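Local coordinates for protein RNA-dependent RNA Polymerase (Bombyx mori cytoplasmic polyhedrosis virus, PDB 6TZ0) that catalyses RNA-templated RNA synthesis, probably transcribing the double-stranded viral genome into plus strands and, after core assembly, making the complementary minus strands, at residues 241-244 and 245-248; 350-353 and 354-358; 479-482 and 483-486. One frame throughout, in Å; residues are numbered along the deposited sequence.

Three local contacts follow one another along the chain: contact 1 on helix 242-248 of the N-terminal region, contact 2 on helix 349-356 at the start of the central polymerase domain, and contact 3 in the loop joining strands 474-477 and 489-491, antiparallel neighbours in a mixed sheet. Contact 3 is the hub. Its centre lies about 13 Å from each of the other two centres, which are about 16 Å apart and do not touch. Leu-247 packs on Arg-485, while Ala-355 meets Arg-485 and Ser-352 meets Gln-486. Arg-485 binds UTP, so helices from two regions of the chain border the arm of a nucleotide-binding residue.

Contact 1 (241-244 and 245-248); sequences SYID and EKLK
The Tyr-242 ring carries the aliphatic chain of Lys-246 on one face: CD of Lys-246 stands 3.5 Å from the ring centroid, 11° off the normal, a CH-pi contact one turn along helix 242-248. Beyond CD the lysine bends (chi3 65°), bringing NZ toward the ring's rim, 3.5 Å from CE2 of Tyr-242, and 3.5 Å from CD1 of Ile-243. NZ and the tyrosine OH then share one outside acceptor, OD2 of Asp-341, by salt bridge and hydrogen bond, which fixes both groups at their far ends. The ring of Phe-206 also meets that of Tyr-242.

Beneath the side chains run i to i+4 bonds typical of an alpha-helix: Glu-245 N to Ser-241 O, Lys-246 N to Tyr-242 O and Leu-247 N to Ile-243 O, with a weak one from Lys-248 N to Asp-244 O. Leu-247 packs against Arg-485, the UTP-binding arginine, so this helix borders the nucleotide site. On another face, NZ of Lys-248 folds back to form a salt bridge with OE1 of Glu-245. Ser-241, at the N-cap position, makes no capping bond through its side chain; instead its OG donates to OD2 of Asp-244 at 3.0 Å, coming from above the carboxylate plane, 49° out of it.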
loop_
_atom_site.group_PDB
_atom_site.type_symbol
_atom_site.label_atom_id
_atom_site.label_comp_id
_atom_site.label_asym_id
_atom_site.label_seq_id
_atom_site.Cartn_x
_atom_site.Cartn_y
_atom_site.Cartn_z
ATOM N N SER A 241 9.418 -8.355 29.088
ATOM C CA SER A 241 8.683 -8.459 27.836
ATOM C C SER A 241 9.676 -8.168 26.731
ATOM O O SER A 241 10.240 -7.074 26.685
ATOM C CB SER A 241 7.510 -7.489 27.788
ATOM O OG SER A 241 6.822 -7.595 26.557
ATOM N N TYR A 242 9.884 -9.146 25.854
ATOM C CA TYR A 242 11.041 -9.123 24.969
ATOM C C TYR A 242 10.890 -8.088 23.862
ATOM O O TYR A 242 11.793 -7.270 23.643
ATOM C CB TYR A 242 11.254 -10.532 24.420
ATOM C CG TYR A 242 12.395 -10.719 23.465
ATOM C CD1 TYR A 242 13.693 -10.425 23.842
ATOM C CD2 TYR A 242 12.188 -11.306 22.229
ATOM C CE1 TYR A 242 14.745 -10.625 22.980
ATOM C CE2 TYR A 242 13.232 -11.522 21.363
ATOM C CZ TYR A 242 14.508 -11.183 21.746
ATOM O OH TYR A 242 15.554 -11.395 20.886
ATOM N N ILE A 243 9.734 -8.068 23.199
ATOM C CA ILE A 243 9.535 -7.181 22.060
ATOM C C ILE A 243 9.399 -5.732 22.518
ATOM O O ILE A 243 9.914 -4.814 21.867
ATOM C CB ILE A 243 8.314 -7.645 21.251
ATOM C CG1 ILE A 243 8.461 -9.114 20.858
ATOM C CG2 ILE A 243 8.157 -6.823 20.015
ATOM C CD1 ILE A 243 9.650 -9.408 19.994
ATOM N N ASP A 244 8.738 -5.507 23.656
ATOM C CA ASP A 244 8.566 -4.153 24.176
ATOM C C ASP A 244 9.895 -3.540 24.588
ATOM O O ASP A 244 10.165 -2.367 24.294
ATOM C CB ASP A 244 7.611 -4.165 25.364
ATOM C CG ASP A 244 6.187 -4.433 24.957
ATOM O OD1 ASP A 244 5.806 -4.038 23.841
ATOM O OD2 ASP A 244 5.449 -5.041 25.751
ATOM N N GLU A 245 10.748 -4.324 25.244
ATOM C CA GLU A 245 12.045 -3.803 25.648
ATOM C C GLU A 245 12.979 -3.641 24.459
ATOM O O GLU A 245 13.810 -2.735 24.457
ATOM C CB GLU A 245 12.672 -4.694 26.712
ATOM C CG GLU A 245 11.983 -4.582 28.050
ATOM C CD GLU A 245 12.161 -3.214 28.674
ATOM O OE1 GLU A 245 13.240 -2.611 28.491
ATOM O OE2 GLU A 245 11.220 -2.733 29.336
ATOM N N LYS A 246 12.855 -4.497 23.439
ATOM C CA LYS A 246 13.617 -4.288 22.208
ATOM C C LYS A 246 13.219 -2.995 21.511
ATOM O O LYS A 246 14.082 -2.230 21.069
ATOM C CB LYS A 246 13.421 -5.469 21.266
ATOM C CG LYS A 246 14.273 -6.673 21.558
ATOM C CD LYS A 246 13.638 -7.875 20.917
ATOM C CE LYS A 246 13.620 -7.793 19.426
ATOM N NZ LYS A 246 12.929 -8.989 18.897
ATOM N N LEU A 247 11.917 -2.727 21.414
ATOM C CA LEU A 247 11.454 -1.498 20.787
ATOM C C LEU A 247 11.748 -0.262 21.624
ATOM O O LEU A 247 11.802 0.840 21.070
ATOM C CB LEU A 247 9.955 -1.574 20.514
ATOM C CG LEU A 247 9.498 -2.549 19.438
ATOM C CD1 LEU A 247 7.988 -2.609 19.404
ATOM C CD2 LEU A 247 10.050 -2.127 18.098
ATOM N N LYS A 248 11.935 -0.404 22.936
ATOM C CA LYS A 248 12.125 0.793 23.743
ATOM C C LYS A 248 13.558 1.326 23.672
ATOM O O LYS A 248 13.765 2.537 23.794
ATOM C CB LYS A 248 11.716 0.519 25.191
ATOM C CG LYS A 248 11.540 1.771 26.024
ATOM C CD LYS A 248 10.978 1.469 27.391
ATOM C CE LYS A 248 12.080 1.310 28.415
ATOM N NZ LYS A 248 12.685 -0.046 28.423
#

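Contact 2 (350-353 and 354-358); sequences ELSL and DAAVF
Backbone bonding comes first, for Ser-352 and Leu-353 supply the carbonyls that hold the last turn of helix 349-356. Ser-352 O takes two N-H groups: Ala-355 N at 3.3 Å, which approaches from above the carbonyl plane, 67° out of it, and Ala-356 N at 3.0 Å, a weak bond, bent at the hydrogen. This bifurcated acceptor is consistent with an irregular last turn. The helix is kinked here: neither Asp-354 N nor Ala-355 N has an i-4 bond to the preceding turn, and within this contact Ala-355 N makes only the i-3 bond to Ser-352 O. A weak bond from Val-357 N to Leu-353 O, 3.3 Å long, closes the end, and Val-357 itself is the first residue to leave helical backbone angles.

Apolar contact is concentrated between Leu-353 and Val-357. CG1 of the valine sits between its own backbone N and carbonyl carbon (chi1 78°), a rotation that turns this methyl back to the leucine, 4.0 Å from Leu-353 CG and 3.3 Å from Leu-353 O. The two side chains cross at a slant, and Tyr-622 of strand 620-624 also touches Leu-353. One residue earlier in each segment, the Ala-356 methyl rests 3.3 Å from Ser-352 O.

Polar links lead outward. Val-357 O accepts hydrogen bonds from Asn-632 ND2 and Thr-636 OG1, and Asp-354 makes a long, weak ion pair with Arg-469 of the neighbouring chain, viral structural protein 4, on which Phe-358 also packs. Ala-355 O packs 2.9 Å from NH1 of Arg-485, the UTP-binding arginine. Chemically, the helix end rests on three backbone bonds, two of them weak, and a leucine-valine contact, which implies an end only modestly held from within.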
loop_
_atom_site.group_PDB
_atom_site.type_symbol
_atom_site.label_atom_id
_atom_site.label_comp_id
_atom_site.label_asym_id
_atom_site.label_seq_id
_atom_site.Cartn_x
_atom_site.Cartn_y
_atom_site.Cartn_z
ATOM N N GLU A 350 -5.227 -6.304 17.877
ATOM C CA GLU A 350 -5.924 -5.489 18.864
ATOM C C GLU A 350 -4.948 -4.842 19.838
ATOM O O GLU A 350 -5.260 -3.806 20.431
ATOM C CB GLU A 350 -6.933 -6.330 19.642
ATOM C CG GLU A 350 -8.055 -6.958 18.835
ATOM C CD GLU A 350 -7.711 -8.349 18.331
ATOM O OE1 GLU A 350 -6.590 -8.821 18.598
ATOM O OE2 GLU A 350 -8.570 -8.985 17.691
ATOM N N LEU A 351 -3.771 -5.442 20.023
ATOM C CA LEU A 351 -2.783 -4.887 20.937
ATOM C C LEU A 351 -1.944 -3.797 20.288
ATOM O O LEU A 351 -1.541 -2.850 20.968
ATOM C CB LEU A 351 -1.878 -5.997 21.467
ATOM C CG LEU A 351 -2.509 -7.017 22.413
ATOM C CD1 LEU A 351 -1.536 -8.130 22.717
ATOM C CD2 LEU A 351 -2.955 -6.336 23.690
ATOM N N SER A 352 -1.678 -3.906 18.992
ATOM C CA SER A 352 -0.850 -2.943 18.283
ATOM C C SER A 352 -1.660 -1.912 17.517
ATOM O O SER A 352 -1.073 -1.012 16.904
ATOM C CB SER A 352 0.090 -3.666 17.321
ATOM O OG SER A 352 0.853 -2.743 16.566
ATOM N N LEU A 353 -2.988 -2.016 17.547
ATOM C CA LEU A 353 -3.835 -1.120 16.773
ATOM C C LEU A 353 -3.817 0.294 17.334
ATOM O O LEU A 353 -3.904 1.267 16.581
ATOM C CB LEU A 353 -5.251 -1.691 16.738
ATOM C CG LEU A 353 -6.375 -1.124 15.884
ATOM C CD1 LEU A 353 -7.201 -2.282 15.398
ATOM C CD2 LEU A 353 -7.244 -0.209 16.715
ATOM N N ASP A 354 -3.682 0.432 18.650
ATOM C CA ASP A 354 -3.703 1.755 19.258
ATOM C C ASP A 354 -2.378 2.483 19.068
ATOM O O ASP A 354 -2.296 3.687 19.317
ATOM C CB ASP A 354 -4.037 1.623 20.743
ATOM C CG ASP A 354 -4.602 2.892 21.342
ATOM O OD1 ASP A 354 -4.819 3.867 20.605
ATOM O OD2 ASP A 354 -4.832 2.914 22.568
ATOM N N ALA A 355 -1.335 1.777 18.641
ATOM C CA ALA A 355 -0.046 2.393 18.381
ATOM C C ALA A 355 0.287 2.482 16.903
ATOM O O ALA A 355 1.202 3.222 16.536
ATOM C CB ALA A 355 1.063 1.617 19.094
ATOM N N ALA A 356 -0.420 1.746 16.055
ATOM C CA ALA A 356 -0.114 1.786 14.634
ATOM C C ALA A 356 -0.967 2.795 13.880
ATOM O O ALA A 356 -0.477 3.448 12.953
ATOM C CB ALA A 356 -0.296 0.396 14.022
ATOM N N VAL A 357 -2.237 2.946 14.258
ATOM C CA VAL A 357 -3.209 3.627 13.416
ATOM C C VAL A 357 -4.057 4.632 14.186
ATOM O O VAL A 357 -4.928 5.272 13.599
ATOM C CB VAL A 357 -4.090 2.578 12.693
ATOM C CG1 VAL A 357 -5.155 1.991 13.609
ATOM C CG2 VAL A 357 -4.631 3.055 11.338
ATOM N N PHE A 358 -3.811 4.828 15.474
ATOM C CA PHE A 358 -4.623 5.784 16.222
ATOM C C PHE A 358 -4.110 7.198 15.964
ATOM O O PHE A 358 -2.903 7.434 16.049
ATOM C CB PHE A 358 -4.581 5.481 17.717
ATOM C CG PHE A 358 -5.652 6.177 18.515
ATOM C CD1 PHE A 358 -6.909 5.614 18.643
ATOM C CD2 PHE A 358 -5.419 7.406 19.099
ATOM C CE1 PHE A 358 -7.899 6.249 19.367
ATOM C CE2 PHE A 358 -6.411 8.051 19.804
ATOM C CZ PHE A 358 -7.647 7.468 19.944
#

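Contact 3 (479-482 and 483-486); sequences RQQS and DRRQ
Gln-481 crosses the bent arm of Arg-484 obliquely: NE2 of Gln-481 comes 3.3 Å from CD of Arg-484, and CG of Gln-481 lies 3.8 Å from CB of Arg-484. The glutamine leaves the backbone with CG between N and the carbonyl carbon (chi1 64°) and then runs extended. The arginine, bent at chi2 (-99°), turns its guanidinium so that the glutamine nitrogen meets it at an edge, near its plane, the two flat groups tilted 28° apart. No hydrogen bond is made by this pair; it is van der Waals packing.

The loop joins antiparallel strands 474-477 and 489-491 as a hairpin connection, with 479-482 and 483-486 running back against each other and Asp-483 turning the chain in a left-handed helical backbone conformation. At the open end, Arg-479 N makes a weak bond of 3.3 Å to Gln-486 O, while CG of Gln-486 packs 3.3 Å from Arg-479 O. Outside partners hold the polar ends: Asp-483 OD2 forms a salt bridge with Arg-254, and Gln-486 NE2 donates to Glu-478 OE1.

A basic hairpin of this kind, close to the catalytic site, is consistent with motif F of viral RNA polymerases. Arg-485 points away from the opposite arm and binds UTP, and Arg-484 lies about 7 Å, between nearest side-chain atoms, from the magnesium ligand Asp-680. Gln-481 touches the aliphatic part of Arg-484 by van der Waals contact alone, and the charge of Arg-484 could add to the positive field around the nucleotide that Arg-485 binds.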
loop_
_atom_site.group_PDB
_atom_site.type_symbol
_atom_site.label_atom_id
_atom_site.label_comp_id
_atom_site.label_asym_id
_atom_site.label_seq_id
_atom_site.Cartn_x
_atom_site.Cartn_y
_atom_site.Cartn_z
ATOM N N ARG A 479 0.403 -6.286 9.236
ATOM C CA ARG A 479 1.644 -6.451 8.494
ATOM C C ARG A 479 2.713 -6.988 9.443
ATOM O O ARG A 479 2.574 -6.923 10.663
ATOM C CB ARG A 479 2.061 -5.110 7.854
ATOM C CG ARG A 479 3.193 -5.159 6.839
ATOM C CD ARG A 479 3.491 -3.811 6.220
ATOM N NE ARG A 479 4.688 -3.876 5.386
ATOM C CZ ARG A 479 4.697 -4.270 4.118
ATOM N NH1 ARG A 479 3.569 -4.640 3.525
ATOM N NH2 ARG A 479 5.834 -4.300 3.439
ATOM N N GLN A 480 3.752 -7.592 8.881
ATOM C CA GLN A 480 4.991 -7.845 9.596
ATOM C C GLN A 480 6.152 -7.211 8.854
ATOM O O GLN A 480 6.195 -7.231 7.621
ATOM C CB GLN A 480 5.297 -9.335 9.751
ATOM C CG GLN A 480 4.675 -10.047 10.918
ATOM C CD GLN A 480 3.209 -10.305 10.751
ATOM O OE1 GLN A 480 2.404 -9.878 11.564
ATOM N NE2 GLN A 480 2.848 -11.017 9.692
ATOM N N GLN A 481 7.079 -6.641 9.618
ATOM C CA GLN A 481 8.456 -6.481 9.181
ATOM C C GLN A 481 9.328 -6.395 10.421
ATOM O O GLN A 481 8.866 -6.004 11.494
ATOM C CB GLN A 481 8.672 -5.267 8.266
ATOM C CG GLN A 481 8.427 -3.900 8.858
ATOM C CD GLN A 481 8.649 -2.820 7.816
ATOM O OE1 GLN A 481 9.029 -3.114 6.686
ATOM N NE2 GLN A 481 8.420 -1.572 8.188
ATOM N N SER A 482 10.582 -6.796 10.263
ATOM C CA SER A 482 11.494 -6.863 11.391
ATOM C C SER A 482 11.919 -5.467 11.821
ATOM O O SER A 482 11.867 -4.514 11.038
ATOM C CB SER A 482 12.718 -7.704 11.035
ATOM O OG SER A 482 13.451 -7.117 9.980
ATOM N N ASP A 483 12.298 -5.363 13.100
ATOM C CA ASP A 483 12.816 -4.147 13.734
ATOM C C ASP A 483 11.792 -3.005 13.703
ATOM O O ASP A 483 12.153 -1.826 13.692
ATOM C CB ASP A 483 14.147 -3.723 13.089
ATOM C CG ASP A 483 14.996 -2.865 13.996
ATOM O OD1 ASP A 483 14.597 -2.660 15.157
ATOM O OD2 ASP A 483 16.052 -2.385 13.538
ATOM N N ARG A 484 10.501 -3.334 13.715
ATOM C CA ARG A 484 9.461 -2.336 13.509
ATOM C C ARG A 484 8.156 -2.896 14.056
ATOM O O ARG A 484 7.989 -4.111 14.175
ATOM C CB ARG A 484 9.354 -1.974 12.015
ATOM C CG ARG A 484 8.592 -0.695 11.642
ATOM C CD ARG A 484 7.170 -0.988 11.193
ATOM N NE ARG A 484 6.491 0.199 10.683
ATOM C CZ ARG A 484 5.822 1.064 11.438
ATOM N NH1 ARG A 484 5.735 0.879 12.748
ATOM N NH2 ARG A 484 5.236 2.113 10.882
ATOM N N ARG A 485 7.220 -1.999 14.363
ATOM C CA ARG A 485 5.917 -2.369 14.904
ATOM C C ARG A 485 5.044 -3.041 13.838
ATOM O O ARG A 485 5.476 -3.329 12.720
ATOM C CB ARG A 485 5.220 -1.139 15.472
ATOM C CG ARG A 485 5.908 -0.547 16.681
ATOM C CD ARG A 485 5.209 0.725 17.131
ATOM N NE ARG A 485 5.303 1.759 16.105
ATOM C CZ ARG A 485 4.709 2.945 16.170
ATOM N NH1 ARG A 485 3.976 3.270 17.227
ATOM N NH2 ARG A 485 4.859 3.811 15.176
ATOM N N GLN A 486 3.785 -3.304 14.190
ATOM C CA GLN A 486 2.994 -4.216 13.370
ATOM C C GLN A 486 2.382 -3.536 12.142
ATOM O O GLN A 486 2.207 -4.204 11.119
ATOM C CB GLN A 486 1.919 -4.889 14.225
ATOM C CG GLN A 486 1.308 -6.120 13.571
ATOM C CD GLN A 486 0.310 -6.835 14.445
ATOM O OE1 GLN A 486 0.001 -6.395 15.544
ATOM N NE2 GLN A 486 -0.193 -7.958 13.960
#